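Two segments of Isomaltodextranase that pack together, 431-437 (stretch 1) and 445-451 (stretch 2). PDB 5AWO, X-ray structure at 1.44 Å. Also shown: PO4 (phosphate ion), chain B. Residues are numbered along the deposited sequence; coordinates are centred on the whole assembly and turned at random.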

# COMPACT_ATOMS: atom_id res chain seq x y z
N ALA A 431 -20.79 19.09 0.83
CA ALA A 431 -21.82 20.12 0.97
C ALA A 431 -22.57 19.98 2.31
O ALA A 431 -23.43 20.82 2.62
CB ALA A 431 -22.80 20.01 -0.19
N THR A 432 -22.25 18.93 3.08
CA THR A 432 -23.07 18.42 4.19
C THR A 432 -22.56 18.65 5.61
O THR A 432 -23.30 18.42 6.56
CB THR A 432 -23.18 16.89 4.11
OG1 THR A 432 -21.86 16.31 4.09
CG2 THR A 432 -23.93 16.45 2.87
N GLY A 433 -21.29 18.99 5.76
CA GLY A 433 -20.66 18.86 7.10
C GLY A 433 -20.67 17.40 7.54
O GLY A 433 -20.84 16.49 6.72
N GLY A 434 -20.44 17.16 8.83
CA GLY A 434 -20.49 15.81 9.34
C GLY A 434 -20.34 15.74 10.84
O GLY A 434 -19.84 16.69 11.45
N ASN A 435 -20.82 14.64 11.41
CA ASN A 435 -20.59 14.34 12.82
C ASN A 435 -19.10 14.04 12.98
O ASN A 435 -18.52 13.31 12.16
CB ASN A 435 -21.40 13.13 13.26
CG ASN A 435 -21.04 12.68 14.65
OD1 ASN A 435 -20.12 11.85 14.85
ND2 ASN A 435 -21.72 13.23 15.65
N VAL A 436 -18.50 14.60 14.03
CA VAL A 436 -17.04 14.44 14.26
C VAL A 436 -16.82 13.72 15.57
O VAL A 436 -17.38 14.13 16.60
CB VAL A 436 -16.33 15.80 14.25
CG1 VAL A 436 -14.82 15.63 14.47
CG2 VAL A 436 -16.57 16.52 12.93
N ARG A 437 -16.04 12.65 15.54
CA ARG A 437 -15.68 11.92 16.74
C ARG A 437 -14.15 11.87 16.84
O ARG A 437 -13.47 11.44 15.90
CB ARG A 437 -16.24 10.51 16.69
CG ARG A 437 -16.05 9.73 17.94
CD ARG A 437 -16.86 8.42 17.96
NE ARG A 437 -16.45 7.64 19.10
CZ ARG A 437 -16.96 7.78 20.33
NH1 ARG A 437 -17.99 8.61 20.53
NH2 ARG A 437 -16.49 7.04 21.32
P PO4 B . -11.39 26.85 7.84
O1 PO4 B . -12.19 28.06 7.38
O2 PO4 B . -10.56 26.37 6.63
O3 PO4 B . -12.29 25.74 8.32
O4 PO4 B . -10.46 27.25 8.95
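Stretch 2 (445-451) LGMDSRA

The pairing of the two segments is carried largely by backbone, and three glycines, Gly433, Gly434 and Gly446, lie along it. Gly433 fits closely against the partner stretch, its CA 3.4 Å from Asp448 O; a CB in the ideal position on Gly433 would fall only 2.8 Å from Asp448 O, a clash. Its phi of 61° is also of the sign that favours glycine.

Stretch 2 runs antiparallel to stretch 1, so that residues 445 to 448 are met in reverse order by 436 to 434. At Gly434 and Asp448 the two backbones form a reciprocal pair of hydrogen bonds, Gly434 N to Asp448 O at 3.0 Å and Asp448 N to Gly434 O at 2.9 Å, both close to linear. The next pair, Asn435 and Met447, has no such bonds between its own backbone atoms, and the chains draw together there, with Asn435 CA and Met447 CA 4.2 Å apart. Beyond it, Val436 N donates to Gly446 O at 2.9 Å, an acceptor that also receives a CA-H...O contact from Asn435 CA at 3.5 Å. Val436 O in turn accepts from Leu445 N at 2.8 Å rather than from Gly446, whose phi is 83° and psi -169°.

Stretch 2 is not one continuous strand. Its chain turns a corner at Met447, and residues 450-451 enter a strand that belongs to a different sheet or face from the one before the corner.

Asn435 and Met447 direct their CB atoms to the same face of the sheet. The Met447 side chain, with chi1 t and both chi2 and chi3 p, folds back over stretch 1, bringing SD to 3.5 Å from Gly434 C and CE to 3.4 Å from Asn435 N. The thioether thus packs on the backbone from Gly434 to Asn435, while CE also reaches Asn435 CB at 4.1 Å.

On the face bearing Val436 and Asp448, Val436 makes most of the side-chain contact. Val436, in the t rotamer, loses more surface to the partner stretch than any other residue here: its CG1 meets Leu445 CD1 at 4.1 Å, and its CG2 lies 4.0 Å from Asp448 CB and 4.1 Å from Arg450 O. The Asp448 carboxylate bonds within its own stretch, OD1 accepting from Ser449 N at 2.8 Å. Arg450 points its CB away from stretch 1, and its guanidinium holds the phosphate ion through NE to O3 and NH2 to O4, both 2.9 Å.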

# COMPACT_ATOMS: atom_id res chain seq x y z
N LEU A 445 -18.02 15.04 19.16
CA LEU A 445 -17.97 16.49 19.14
C LEU A 445 -19.19 17.08 18.43
O LEU A 445 -19.30 18.31 18.34
CB LEU A 445 -16.70 17.00 18.42
CG LEU A 445 -15.33 16.56 18.94
CD1 LEU A 445 -14.22 17.30 18.21
CD2 LEU A 445 -15.19 16.79 20.43
N GLY A 446 -20.06 16.21 17.92
CA GLY A 446 -21.29 16.62 17.27
C GLY A 446 -21.10 17.02 15.82
O GLY A 446 -20.04 16.80 15.22
N MET A 447 -22.13 17.62 15.25
CA MET A 447 -22.16 18.05 13.87
C MET A 447 -21.27 19.27 13.70
O MET A 447 -21.37 20.23 14.46
CB MET A 447 -23.60 18.42 13.50
CG MET A 447 -23.82 18.79 12.05
SD MET A 447 -23.43 17.46 10.90
CE MET A 447 -23.98 15.98 11.72
N ASP A 448 -20.38 19.25 12.71
CA ASP A 448 -19.47 20.36 12.50
C ASP A 448 -19.18 20.50 11.01
O ASP A 448 -19.56 19.63 10.22
CB ASP A 448 -18.14 20.14 13.26
CG ASP A 448 -17.51 21.43 13.78
OD1 ASP A 448 -17.62 22.50 13.13
OD2 ASP A 448 -16.89 21.39 14.86
N SER A 449 -18.53 21.62 10.68
CA SER A 449 -18.10 21.97 9.34
C SER A 449 -16.62 21.74 9.12
O SER A 449 -16.14 21.91 8.00
CB SER A 449 -18.39 23.45 9.05
OG SER A 449 -17.59 24.32 9.85
N ARG A 450 -15.91 21.37 10.18
CA ARG A 450 -14.46 21.30 10.14
C ARG A 450 -14.01 20.42 11.30
O ARG A 450 -14.79 20.18 12.25
CB ARG A 450 -13.87 22.71 10.25
CG ARG A 450 -14.25 23.43 11.53
CD ARG A 450 -14.31 24.95 11.40
NE ARG A 450 -13.00 25.55 11.14
CZ ARG A 450 -12.14 25.97 12.08
NH1 ARG A 450 -12.40 25.84 13.38
NH2 ARG A 450 -10.99 26.53 11.69
N ALA A 451 -12.80 19.88 11.17
CA ALA A 451 -12.09 19.22 12.26
C ALA A 451 -10.80 20.00 12.51
O ALA A 451 -10.08 20.36 11.56
CB ALA A 451 -11.79 17.79 11.87